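Local coordinates for protein superoxide dismutase (Chaetomium thermophilum, PDB 4BR6) that catalyses, as a manganese enzyme, the dismutation of superoxide into hydrogen peroxide and molecular oxygen, probably protecting the cell from radicals, at residues K29-Y34 against L72-F77; A116-I121 against E176-I181; R143-P148 against D160-A165; D147-T150 against V154-M157. All coordinates share one frame; numbering follows the deposited sequence.

Contacts 1 and 3 both reach the manganese ion and its water. Contact 1 joins the two long helices 20-50 and 61-79 of the alpha-hairpin domain. Contact 3 lies in the C-terminal domain, and its Gln146 is hydrogen-bonded by Tyr34 and Asn73 of contact 1. Both are buried, rich in rings and polar groups, and both touch a second subunit. Contact 2 is buried too but apolar, a leucine on a phenylalanine face between helices 107-119 and 174-180. Contact 3 is nested in the chain loop that contact 2 closes. Contact 4 shares Asp147 and Pro148 with contact 3. It is smaller, partly buried and apolar, at the edge of the sheet.

Contact 1: K29-Y34 against L72-F77; sequences KHHQTY and LNHTLF. With MN3 (manganese (III) ion), chain I.
His74 meets two rings of helix 20-50, those of His31 and Tyr34, and binds the manganese ion through NE2 at 2.4 Å. Its CB sits over the centre of one face of the His31 ring, 3.6 Å from the centroid, as a CH-pi contact. The two imidazole planes lie 30° apart but are slid past each other, and the rings barely overlap. At the ring itself, CE1 of His74 comes to 3.2 Å from CE2 of Tyr34, the two rings oblique. Thr75 OG1 lies at the edge of the His31 ring, 3.6 Å from CE1, and is hydrogen-bonded to His71 O. His31 CG stands anti to the backbone N (chi1 -168°), which carries the ring across to helix 61-79.

A second shell fixes these groups. Gly70 O takes a hydrogen bond from His74 ND1 and so sets the turn of the metal ligand. His31 bonds through ND1 to Trp78 and through NE2 to His71. Were His31 replaced by an alanine, Trp78 and His71 would probably lose this partner and a gap would open beside CB of His74. Tyr34 OH is hydrogen-bonded to Gln146 NE2. His26, Asp160, His164 and a water complete the metal site. The axes of 29-34 and 72-77 run at 137° and approach to 10.1 Å. This is the alpha-hairpin of iron/manganese superoxide dismutases, with an aromatic cluster of His31, Tyr34 and the metal ligand His74.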
loop_
_atom_site.group_PDB
_atom_site.type_symbol
_atom_site.label_atom_id
_atom_site.label_comp_id
_atom_site.label_asym_id
_atom_site.label_seq_id
_atom_site.Cartn_x
_atom_site.Cartn_y
_atom_site.Cartn_z
ATOM N N LYS B 29 -15.417 19.779 11.652
ATOM C CA LYS B 29 -14.339 20.038 10.704
ATOM C C LYS B 29 -13.982 18.792 9.911
ATOM O O LYS B 29 -14.157 18.763 8.700
ATOM C CB LYS B 29 -13.089 20.591 11.406
ATOM C CG LYS B 29 -13.306 21.908 12.151
ATOM C CD LYS B 29 -13.874 22.981 11.231
ATOM C CE LYS B 29 -14.039 24.305 11.944
ATOM N NZ LYS B 29 -14.789 25.284 11.116
ATOM N N HIS B 30 -13.490 17.763 10.596
ATOM C CA HIS B 30 -12.915 16.604 9.917
ATOM C C HIS B 30 -13.919 15.833 9.070
ATOM O O HIS B 30 -13.716 15.647 7.872
ATOM C CB HIS B 30 -12.249 15.669 10.925
ATOM C CG HIS B 30 -10.902 16.135 11.369
ATOM N ND1 HIS B 30 -9.780 16.010 10.581
ATOM C CD2 HIS B 30 -10.495 16.736 12.510
ATOM C CE1 HIS B 30 -8.738 16.505 11.223
ATOM N NE2 HIS B 30 -9.146 16.952 12.393
ATOM N N HIS B 31 -15.003 15.384 9.688
ATOM C CA HIS B 31 -16.026 14.628 8.969
ATOM C C HIS B 31 -16.692 15.476 7.872
ATOM O O HIS B 31 -17.016 14.970 6.801
ATOM C CB HIS B 31 -17.075 14.127 9.959
ATOM C CG HIS B 31 -18.024 13.113 9.392
ATOM N ND1 HIS B 31 -19.028 12.571 10.145
ATOM C CD2 HIS B 31 -18.119 12.553 8.164
ATOM C CE1 HIS B 31 -19.719 11.712 9.410
ATOM N NE2 HIS B 31 -19.189 11.688 8.207
ATOM N N GLN B 32 -16.902 16.758 8.146
ATOM C CA GLN B 32 -17.510 17.649 7.168
ATOM C C GLN B 32 -16.652 17.704 5.905
ATOM O O GLN B 32 -17.174 17.727 4.791
ATOM C CB GLN B 32 -17.658 19.056 7.749
ATOM C CG GLN B 32 -18.364 20.069 6.843
ATOM C CD GLN B 32 -19.843 19.776 6.656
ATOM O OE1 GLN B 32 -20.638 19.909 7.592
ATOM N NE2 GLN B 32 -20.225 19.390 5.439
ATOM N N THR B 33 -15.335 17.739 6.092
ATOM C CA THR B 33 -14.384 17.770 4.983
ATOM C C THR B 33 -14.535 16.531 4.099
ATOM O O THR B 33 -14.468 16.620 2.870
ATOM C CB THR B 33 -12.943 17.855 5.527
ATOM O OG1 THR B 33 -12.846 18.981 6.403
ATOM C CG2 THR B 33 -11.917 17.992 4.411
ATOM N N TYR B 34 -14.756 15.383 4.734
ATOM C CA TYR B 34 -14.960 14.119 4.022
ATOM C C TYR B 34 -16.276 14.103 3.251
ATOM O O TYR B 34 -16.330 13.597 2.131
ATOM C CB TYR B 34 -14.928 12.935 5.003
ATOM C CG TYR B 34 -13.565 12.664 5.617
ATOM C CD1 TYR B 34 -12.413 12.653 4.850
ATOM C CD2 TYR B 34 -13.441 12.432 6.973
ATOM C CE1 TYR B 34 -11.177 12.415 5.430
ATOM C CE2 TYR B 34 -12.225 12.193 7.544
ATOM C CZ TYR B 34 -11.102 12.184 6.784
ATOM O OH TYR B 34 -9.911 11.938 7.416
ATOM N N LEU B 72 -18.320 7.158 5.722
ATOM C CA LEU B 72 -18.873 5.921 6.301
ATOM C C LEU B 72 -18.332 5.624 7.693
ATOM O O LEU B 72 -19.077 5.237 8.598
ATOM C CB LEU B 72 -18.577 4.701 5.410
ATOM C CG LEU B 72 -18.844 3.306 6.020
ATOM C CD1 LEU B 72 -20.306 3.093 6.428
ATOM C CD2 LEU B 72 -18.403 2.196 5.075
ATOM N N ASN B 73 -17.023 5.754 7.836
ATOM C CA ASN B 73 -16.341 5.351 9.051
ATOM C C ASN B 73 -16.705 6.228 10.201
ATOM O O ASN B 73 -16.969 5.739 11.293
ATOM C CB ASN B 73 -14.828 5.394 8.875
ATOM C CG ASN B 73 -14.325 4.341 7.936
ATOM O OD1 ASN B 73 -14.989 3.338 7.682
ATOM N ND2 ASN B 73 -13.131 4.551 7.430
ATOM N N HIS B 74 -16.707 7.530 9.969
ATOM C CA HIS B 74 -17.095 8.454 11.023
ATOM C C HIS B 74 -18.576 8.362 11.333
ATOM O O HIS B 74 -18.970 8.501 12.492
ATOM C CB HIS B 74 -16.715 9.873 10.656
ATOM C CG HIS B 74 -15.241 10.078 10.577
ATOM N ND1 HIS B 74 -14.509 9.732 9.467
ATOM C CD2 HIS B 74 -14.358 10.540 11.487
ATOM C CE1 HIS B 74 -13.235 10.008 9.682
ATOM N NE2 HIS B 74 -13.118 10.505 10.897
ATOM N N THR B 75 -19.393 8.137 10.310
ATOM C CA THR B 75 -20.823 7.959 10.535
ATOM C C THR B 75 -21.061 6.845 11.532
ATOM O O THR B 75 -21.757 7.038 12.529
ATOM C CB THR B 75 -21.587 7.658 9.245
ATOM O OG1 THR B 75 -21.637 8.855 8.459
ATOM C CG2 THR B 75 -23.015 7.207 9.560
ATOM N N LEU B 76 -20.494 5.674 11.263
ATOM C CA LEU B 76 -20.614 4.554 12.190
ATOM C C LEU B 76 -19.973 4.843 13.551
ATOM O O LEU B 76 -20.498 4.428 14.573
ATOM C CB LEU B 76 -19.979 3.298 11.607
ATOM C CG LEU B 76 -20.621 2.725 10.349
ATOM C CD1 LEU B 76 -19.813 1.514 9.911
ATOM C CD2 LEU B 76 -22.060 2.347 10.570
ATOM N N PHE B 77 -18.834 5.534 13.554
ATOM C CA PHE B 77 -18.135 5.880 14.795
ATOM C C PHE B 77 -19.061 6.630 15.769
ATOM O O PHE B 77 -19.220 6.224 16.912
ATOM C CB PHE B 77 -16.890 6.728 14.495
ATOM C CG PHE B 77 -15.954 6.904 15.670
ATOM C CD1 PHE B 77 -15.640 5.847 16.514
ATOM C CD2 PHE B 77 -15.353 8.132 15.909
ATOM C CE1 PHE B 77 -14.775 6.024 17.572
ATOM C CE2 PHE B 77 -14.481 8.301 16.976
ATOM C CZ PHE B 77 -14.194 7.254 17.796
HETATM MN MN MN3 I . -11.254 10.509 12.403
HETATM O O HOH W 1 -9.802 9.979 10.412
#

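Contact 2: A116-I121 against E176-I181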
loop_
_atom_site.group_PDB
_atom_site.type_symbol
_atom_site.label_atom_id
_atom_site.label_comp_id
_atom_site.label_asym_id
_atom_site.label_seq_id
_atom_site.Cartn_x
_atom_site.Cartn_y
_atom_site.Cartn_z
ATOM N N ALA B 116 -4.536 -3.818 21.613
ATOM C CA ALA B 116 -3.255 -4.117 20.985
ATOM C C ALA B 116 -3.280 -3.781 19.495
ATOM O O ALA B 116 -2.341 -3.184 18.970
ATOM C CB ALA B 116 -2.898 -5.577 21.188
ATOM N N ALA B 117 -4.350 -4.176 18.814
ATOM C CA ALA B 117 -4.490 -3.920 17.386
ATOM C C ALA B 117 -4.438 -2.432 17.098
ATOM O O ALA B 117 -3.854 -2.015 16.110
ATOM C CB ALA B 117 -5.789 -4.486 16.878
ATOM N N LEU B 118 -5.056 -1.635 17.962
ATOM C CA LEU B 118 -5.053 -0.190 17.795
ATOM C C LEU B 118 -3.635 0.326 17.975
ATOM O O LEU B 118 -3.171 1.183 17.211
ATOM C CB LEU B 118 -5.985 0.456 18.812
ATOM C CG LEU B 118 -7.485 0.248 18.588
ATOM C CD1 LEU B 118 -8.223 0.386 19.920
ATOM C CD2 LEU B 118 -8.052 1.238 17.534
ATOM N N THR B 119 -2.955 -0.214 18.988
ATOM C CA THR B 119 -1.585 0.176 19.340
ATOM C C THR B 119 -0.582 -0.171 18.245
ATOM O O THR B 119 0.443 0.483 18.120
ATOM C CB THR B 119 -1.134 -0.500 20.675
ATOM O OG1 THR B 119 -1.712 0.195 21.786
ATOM C CG2 THR B 119 0.381 -0.487 20.835
ATOM N N GLY B 120 -0.877 -1.210 17.470
ATOM C CA GLY B 120 0.024 -1.683 16.436
ATOM C C GLY B 120 -0.204 -1.034 15.080
ATOM O O GLY B 120 0.509 -1.329 14.122
ATOM N N ILE B 121 -1.190 -0.149 14.984
ATOM C CA ILE B 121 -1.436 0.561 13.731
ATOM C C ILE B 121 -0.292 1.545 13.526
ATOM O O ILE B 121 0.031 2.323 14.423
ATOM C CB ILE B 121 -2.804 1.308 13.714
ATOM C CG1 ILE B 121 -3.961 0.295 13.770
ATOM C CG2 ILE B 121 -2.938 2.197 12.471
ATOM C CD1 ILE B 121 -5.312 0.910 14.024
ATOM N N GLU B 176 -3.680 5.547 26.645
ATOM C CA GLU B 176 -4.658 6.107 27.565
ATOM C C GLU B 176 -5.974 6.388 26.850
ATOM O O GLU B 176 -7.063 6.172 27.404
ATOM C CB GLU B 176 -4.122 7.391 28.190
ATOM C CG GLU B 176 -3.063 7.164 29.239
ATOM C CD GLU B 176 -2.484 8.458 29.784
ATOM O OE1 GLU B 176 -3.078 9.521 29.541
ATOM O OE2 GLU B 176 -1.433 8.418 30.449
ATOM N N TYR B 177 -5.879 6.871 25.616
ATOM C CA TYR B 177 -7.070 7.059 24.793
ATOM C C TYR B 177 -7.757 5.725 24.534
ATOM O O TYR B 177 -8.962 5.597 24.757
ATOM C CB TYR B 177 -6.722 7.740 23.474
ATOM C CG TYR B 177 -7.769 7.610 22.379
ATOM C CD1 TYR B 177 -9.021 8.213 22.493
ATOM C CD2 TYR B 177 -7.503 6.893 21.222
ATOM C CE1 TYR B 177 -9.958 8.100 21.491
ATOM C CE2 TYR B 177 -8.448 6.784 20.216
ATOM C CZ TYR B 177 -9.668 7.393 20.358
ATOM O OH TYR B 177 -10.624 7.298 19.369
ATOM N N PHE B 178 -6.989 4.735 24.065
ATOM C CA PHE B 178 -7.552 3.429 23.725
ATOM C C PHE B 178 -8.249 2.772 24.927
ATOM O O PHE B 178 -9.245 2.080 24.754
ATOM C CB PHE B 178 -6.473 2.472 23.189
ATOM C CG PHE B 178 -5.788 2.941 21.924
ATOM C CD1 PHE B 178 -6.472 3.637 20.962
ATOM C CD2 PHE B 178 -4.447 2.683 21.715
ATOM C CE1 PHE B 178 -5.840 4.058 19.821
ATOM C CE2 PHE B 178 -3.822 3.105 20.576
ATOM C CZ PHE B 178 -4.521 3.789 19.631
ATOM N N GLU B 179 -7.712 2.975 26.130
ATOM C CA GLU B 179 -8.299 2.421 27.351
ATOM C C GLU B 179 -9.550 3.195 27.770
ATOM O O GLU B 179 -10.565 2.600 28.127
ATOM C CB GLU B 179 -7.287 2.443 28.492
ATOM C CG GLU B 179 -7.828 1.953 29.824
ATOM C CD GLU B 179 -8.110 0.459 29.843
ATOM O OE1 GLU B 179 -7.747 -0.232 28.869
ATOM O OE2 GLU B 179 -8.688 -0.031 30.839
ATOM N N ALA B 180 -9.460 4.523 27.728
ATOM C CA ALA B 180 -10.555 5.390 28.140
ATOM C C ALA B 180 -11.828 5.236 27.283
ATOM O O ALA B 180 -12.939 5.296 27.811
ATOM C CB ALA B 180 -10.095 6.855 28.149
ATOM N N ILE B 181 -11.685 5.028 25.976
ATOM C CA ILE B 181 -12.846 5.118 25.079
ATOM C C ILE B 181 -13.909 4.049 25.348
ATOM O O ILE B 181 -15.075 4.230 25.024
ATOM C CB ILE B 181 -12.428 5.063 23.582
ATOM C CG1 ILE B 181 -13.606 5.443 22.672
ATOM C CG2 ILE B 181 -11.880 3.684 23.241
ATOM C CD1 ILE B 181 -13.205 5.715 21.224
#
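Leu118 sits on one face of the Phe178 ring. Its CB stands over the ring centre, 3.6 Å from the centroid and only 6° off the ring normal, so this is a CH-pi contact to the face. CD1 of Leu118 extends the cover toward the root of the ring and touches CD1 of Phe178 at 3.8 Å. The two side chains run obliquely to each other. Phe178 has CG anti to its carbonyl carbon (chi1 -61°), and the ring reaches across from helix 174-180 to the last turn of helix 107-119. Thr119 adds a smaller touch from an exposed position. Its OG1 is 3.7 Å from CD2 of Phe178, oblique to the ring. That hydroxyl also makes a weak hydrogen bond to Asn115 O in its own helix.

The contact is set between helices and sheet. Leu118 also packs on Ile159 of strand 153-160 and on Ala161. Next to Phe178, Tyr177 hydrogen-bonds through OH to the backbone O of Asp160, a metal ligand. Polar ties lie round the apolar patch: Lys174 NZ bonds to Thr119 O, and Glu179 forms a salt bridge with Arg111.

No hydrogen bond crosses between 116-121 and 176-181. Between these segments the contact rests on dispersion and shape, and the fit probably depends on the Phe178 ring keeping its face turned to Leu118.

Contact 3: R143-P148 against D160-A165. With MN3 (manganese (III) ion), chain I.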
loop_
_atom_site.group_PDB
_atom_site.type_symbol
_atom_site.label_atom_id
_atom_site.label_comp_id
_atom_site.label_asym_id
_atom_site.label_seq_id
_atom_site.Cartn_x
_atom_site.Cartn_y
_atom_site.Cartn_z
ATOM N N ARG B 143 -7.685 -1.158 9.471
ATOM C CA ARG B 143 -7.727 -0.550 8.147
ATOM C C ARG B 143 -6.824 0.671 8.150
ATOM O O ARG B 143 -6.786 1.408 9.131
ATOM C CB ARG B 143 -9.167 -0.170 7.789
ATOM C CG ARG B 143 -10.082 -1.369 7.635
ATOM C CD ARG B 143 -9.905 -2.018 6.269
ATOM N NE ARG B 143 -10.759 -3.187 6.069
ATOM C CZ ARG B 143 -10.461 -4.425 6.469
ATOM N NH1 ARG B 143 -9.338 -4.682 7.120
ATOM N NH2 ARG B 143 -11.300 -5.419 6.220
ATOM N N ALA B 144 -6.090 0.882 7.059
ATOM C CA ALA B 144 -5.213 2.044 6.946
ATOM C C ALA B 144 -6.037 3.253 6.518
ATOM O O ALA B 144 -6.953 3.139 5.708
ATOM C CB ALA B 144 -4.100 1.790 5.935
ATOM N N ASN B 145 -5.704 4.409 7.073
ATOM C CA ASN B 145 -6.292 5.668 6.648
ATOM C C ASN B 145 -7.817 5.628 6.776
ATOM O O ASN B 145 -8.313 5.499 7.887
ATOM C CB ASN B 145 -5.789 6.018 5.251
ATOM C CG ASN B 145 -4.274 6.108 5.196
ATOM O OD1 ASN B 145 -3.627 6.455 6.180
ATOM N ND2 ASN B 145 -3.706 5.787 4.052
ATOM N N GLN B 146 -8.554 5.729 5.673
ATOM C CA GLN B 146 -10.020 5.659 5.731
ATOM C C GLN B 146 -10.591 4.488 4.953
ATOM O O GLN B 146 -11.787 4.464 4.675
ATOM C CB GLN B 146 -10.680 6.949 5.227
ATOM C CG GLN B 146 -10.303 8.214 5.983
ATOM C CD GLN B 146 -10.697 8.199 7.452
ATOM O OE1 GLN B 146 -11.427 7.322 7.924
ATOM N NE2 GLN B 146 -10.223 9.186 8.183
ATOM N N ASP B 147 -9.755 3.514 4.611
ATOM C CA ASP B 147 -10.230 2.337 3.903
ATOM C C ASP B 147 -11.358 1.681 4.710
ATOM O O ASP B 147 -11.239 1.541 5.916
ATOM C CB ASP B 147 -9.099 1.338 3.687
ATOM C CG ASP B 147 -7.984 1.887 2.811
ATOM O OD1 ASP B 147 -8.190 2.924 2.144
ATOM O OD2 ASP B 147 -6.896 1.277 2.787
ATOM N N PRO B 148 -12.464 1.302 4.049
ATOM C CA PRO B 148 -13.601 0.737 4.790
ATOM C C PRO B 148 -13.544 -0.771 5.072
ATOM O O PRO B 148 -12.761 -1.500 4.485
ATOM C CB PRO B 148 -14.782 1.030 3.870
ATOM C CG PRO B 148 -14.189 1.108 2.506
ATOM C CD PRO B 148 -12.832 1.663 2.667
ATOM N N ASP B 160 -11.474 4.890 16.087
ATOM C CA ASP B 160 -10.618 5.698 15.229
ATOM C C ASP B 160 -9.246 5.866 15.868
ATOM O O ASP B 160 -9.159 6.246 17.034
ATOM C CB ASP B 160 -11.275 7.055 15.109
ATOM C CG ASP B 160 -10.594 7.961 14.135
ATOM O OD1 ASP B 160 -9.615 7.582 13.457
ATOM O OD2 ASP B 160 -11.083 9.080 14.054
ATOM N N ALA B 161 -8.182 5.602 15.109
ATOM C CA ALA B 161 -6.824 5.645 15.657
ATOM C C ALA B 161 -5.962 6.718 15.022
ATOM O O ALA B 161 -4.776 6.782 15.300
ATOM C CB ALA B 161 -6.131 4.272 15.540
ATOM N N TRP B 162 -6.553 7.553 14.166
ATOM C CA TRP B 162 -5.868 8.741 13.676
ATOM C C TRP B 162 -5.536 9.603 14.886
ATOM O O TRP B 162 -6.269 9.600 15.864
ATOM C CB TRP B 162 -6.752 9.562 12.732
ATOM C CG TRP B 162 -6.974 8.979 11.364
ATOM C CD1 TRP B 162 -7.490 7.754 11.060
ATOM C CD2 TRP B 162 -6.713 9.623 10.110
ATOM N NE1 TRP B 162 -7.544 7.589 9.702
ATOM C CE2 TRP B 162 -7.081 8.725 9.098
ATOM C CE3 TRP B 162 -6.194 10.870 9.758
ATOM C CZ2 TRP B 162 -6.940 9.031 7.741
ATOM C CZ3 TRP B 162 -6.057 11.168 8.406
ATOM C CH2 TRP B 162 -6.433 10.259 7.422
ATOM N N GLU B 163 -4.440 10.352 14.819
ATOM C CA GLU B 163 -4.011 11.150 15.951
ATOM C C GLU B 163 -5.003 12.263 16.289
ATOM O O GLU B 163 -5.099 12.689 17.436
ATOM C CB GLU B 163 -2.612 11.702 15.683
ATOM C CG GLU B 163 -1.556 10.582 15.702
ATOM C CD GLU B 163 -0.166 11.017 15.251
ATOM O OE1 GLU B 163 -0.043 11.877 14.348
ATOM O OE2 GLU B 163 0.817 10.495 15.802
ATOM N N HIS B 164 -5.779 12.720 15.311
ATOM C CA HIS B 164 -6.742 13.785 15.601
ATOM C C HIS B 164 -7.877 13.268 16.485
ATOM O O HIS B 164 -8.657 14.050 17.012
ATOM C CB HIS B 164 -7.312 14.416 14.327
ATOM C CG HIS B 164 -8.096 13.472 13.477
ATOM N ND1 HIS B 164 -7.776 13.221 12.160
ATOM C CD2 HIS B 164 -9.191 12.728 13.749
ATOM C CE1 HIS B 164 -8.642 12.362 11.657
ATOM N NE2 HIS B 164 -9.510 12.048 12.601
ATOM N N ALA B 165 -7.966 11.952 16.653
ATOM C CA ALA B 165 -8.996 11.380 17.501
ATOM C C ALA B 165 -8.649 11.518 18.996
ATOM O O ALA B 165 -9.506 11.288 19.845
ATOM C CB ALA B 165 -9.241 9.916 17.139
HETATM MN MN MN3 I . -11.254 10.509 12.403
HETATM O O HOH W 1 -9.802 9.979 10.412
#
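Trp162 gives the one hydrogen bond that crosses this contact, from NE1 to the backbone O of Asn145, 2.9 Å long and nearly straight at 163°. The oxygen lies in the indole plane, but the donor stands well above the carbonyl plane. A type II' turn from Ala144 to Asp147 presents this carbonyl. Within 160-165, an Asx turn links Trp162 N to OD1 of Asp160 at 3.1 Å. Arg143 NE bonds to Pro148 O, five residues on, within the same segment.

Packing is the second kind. NE2 of Gln146 sits 3.1 Å above the indole plane of Trp162, offset toward its rim, with the amide and ring planes 17° apart. This NE2 is 3.3 Å from CE2 of Trp162. The chain of Gln146 is bent at chi2 (-62°), which brings NE2 to the ring. CB of Asn145 touches CZ2 of Trp162 at 4.1 Å. CB of Trp162 in turn rests on a face of the His164 ring.

Metal bonding is the third kind. The manganese is bound by Asp160 OD2 at 2.2 Å and by His164 NE2 at 2.3 Å. His164 ND1 bonds to Glu163 of a second subunit, a tie across the interface.

Gln146 is held through OE1 by Trp126 and Asn73, close to the metal-bound water. A glutamine fixed in this place is likely to influence the hydrogen bonding of that water and the redox tuning of the metal, as in related manganese enzymes.

Contact 4: D147-T150 against V154-M157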
loop_
_atom_site.group_PDB
_atom_site.type_symbol
_atom_site.label_atom_id
_atom_site.label_comp_id
_atom_site.label_asym_id
_atom_site.label_seq_id
_atom_site.Cartn_x
_atom_site.Cartn_y
_atom_site.Cartn_z
ATOM N N ASP B 147 -9.755 3.514 4.611
ATOM C CA ASP B 147 -10.230 2.337 3.903
ATOM C C ASP B 147 -11.358 1.681 4.710
ATOM O O ASP B 147 -11.239 1.541 5.916
ATOM C CB ASP B 147 -9.099 1.338 3.687
ATOM C CG ASP B 147 -7.984 1.887 2.811
ATOM O OD1 ASP B 147 -8.190 2.924 2.144
ATOM O OD2 ASP B 147 -6.896 1.277 2.787
ATOM N N PRO B 148 -12.464 1.302 4.049
ATOM C CA PRO B 148 -13.601 0.737 4.790
ATOM C C PRO B 148 -13.544 -0.771 5.072
ATOM O O PRO B 148 -12.761 -1.500 4.485
ATOM C CB PRO B 148 -14.782 1.030 3.870
ATOM C CG PRO B 148 -14.189 1.108 2.506
ATOM C CD PRO B 148 -12.832 1.663 2.667
ATOM N N VAL B 149 -14.397 -1.224 5.985
ATOM C CA VAL B 149 -14.640 -2.652 6.188
ATOM C C VAL B 149 -15.795 -3.078 5.281
ATOM O O VAL B 149 -16.946 -2.739 5.554
ATOM C CB VAL B 149 -15.038 -2.930 7.639
ATOM C CG1 VAL B 149 -15.376 -4.396 7.852
ATOM C CG2 VAL B 149 -13.921 -2.478 8.570
ATOM N N THR B 150 -15.498 -3.800 4.203
ATOM C CA THR B 150 -16.520 -4.122 3.207
ATOM C C THR B 150 -16.351 -5.530 2.639
ATOM O O THR B 150 -15.371 -6.214 2.938
ATOM C CB THR B 150 -16.518 -3.083 2.074
ATOM O OG1 THR B 150 -17.684 -3.261 1.262
ATOM C CG2 THR B 150 -15.259 -3.201 1.231
ATOM N N VAL B 154 -18.562 -7.263 7.856
ATOM C CA VAL B 154 -19.502 -6.193 8.154
ATOM C C VAL B 154 -19.025 -5.516 9.436
ATOM O O VAL B 154 -18.790 -6.190 10.438
ATOM C CB VAL B 154 -20.942 -6.740 8.342
ATOM C CG1 VAL B 154 -21.937 -5.586 8.406
ATOM C CG2 VAL B 154 -21.314 -7.722 7.211
ATOM N N PRO B 155 -18.852 -4.192 9.411
ATOM C CA PRO B 155 -18.336 -3.576 10.639
ATOM C C PRO B 155 -19.420 -3.454 11.722
ATOM O O PRO B 155 -20.566 -3.160 11.385
ATOM C CB PRO B 155 -17.862 -2.199 10.159
ATOM C CG PRO B 155 -18.709 -1.907 8.941
ATOM C CD PRO B 155 -18.979 -3.226 8.303
ATOM N N LEU B 156 -19.061 -3.662 12.987
ATOM C CA LEU B 156 -20.025 -3.612 14.082
ATOM C C LEU B 156 -19.647 -2.545 15.112
ATOM O O LEU B 156 -20.501 -1.947 15.751
ATOM C CB LEU B 156 -20.108 -4.967 14.784
ATOM C CG LEU B 156 -20.579 -6.181 13.993
ATOM C CD1 LEU B 156 -20.790 -7.337 14.963
ATOM C CD2 LEU B 156 -21.849 -5.912 13.170
ATOM N N MET B 157 -18.354 -2.343 15.308
ATOM C CA MET B 157 -17.888 -1.405 16.315
ATOM C C MET B 157 -16.505 -0.926 15.909
ATOM O O MET B 157 -15.597 -1.732 15.778
ATOM C CB MET B 157 -17.845 -2.094 17.680
ATOM C CG MET B 157 -17.683 -1.152 18.857
ATOM S SD MET B 157 -16.052 -0.390 18.947
ATOM C CE MET B 157 -15.057 -1.749 19.595
#
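Val149 packs against Pro155, where the loop after strand 138-144 folds back on strand 153-160, an outer strand of the three-stranded antiparallel sheet of the C-terminal domain. The tight part is small and apolar. CG1 of Val149 lies 3.8 Å from CD of Pro155, and CB of Val149 is 3.9 Å from CB of Pro155. The two side chains lie alongside each other, running opposite ways. CG1 is anti to the backbone N of Val149 (chi1 177°), which turns it onto the proline and to 4.1 Å from the backbone C of Val154. Trp128 of the middle strand touches both Val149 and Pro155, and Leu76 of helix 61-79 also packs on the proline. A glycine at Pro155 would probably leave Val149 and Leu76 facing a gap where the ring had been.

The other side is looser. Thr150 is exposed and points away from the strand, with Ser59 of a third subunit packed on it. Val154 also points away from the loop, and its side chain touches Ala197. Further along the strand, Leu156 and Met157 form a classic beta bulge opposite Leu129. No hydrogen bond joins 147-150 to 154-157; the backbone O of Val149 instead lies 3.5 Å from CD of Pro155.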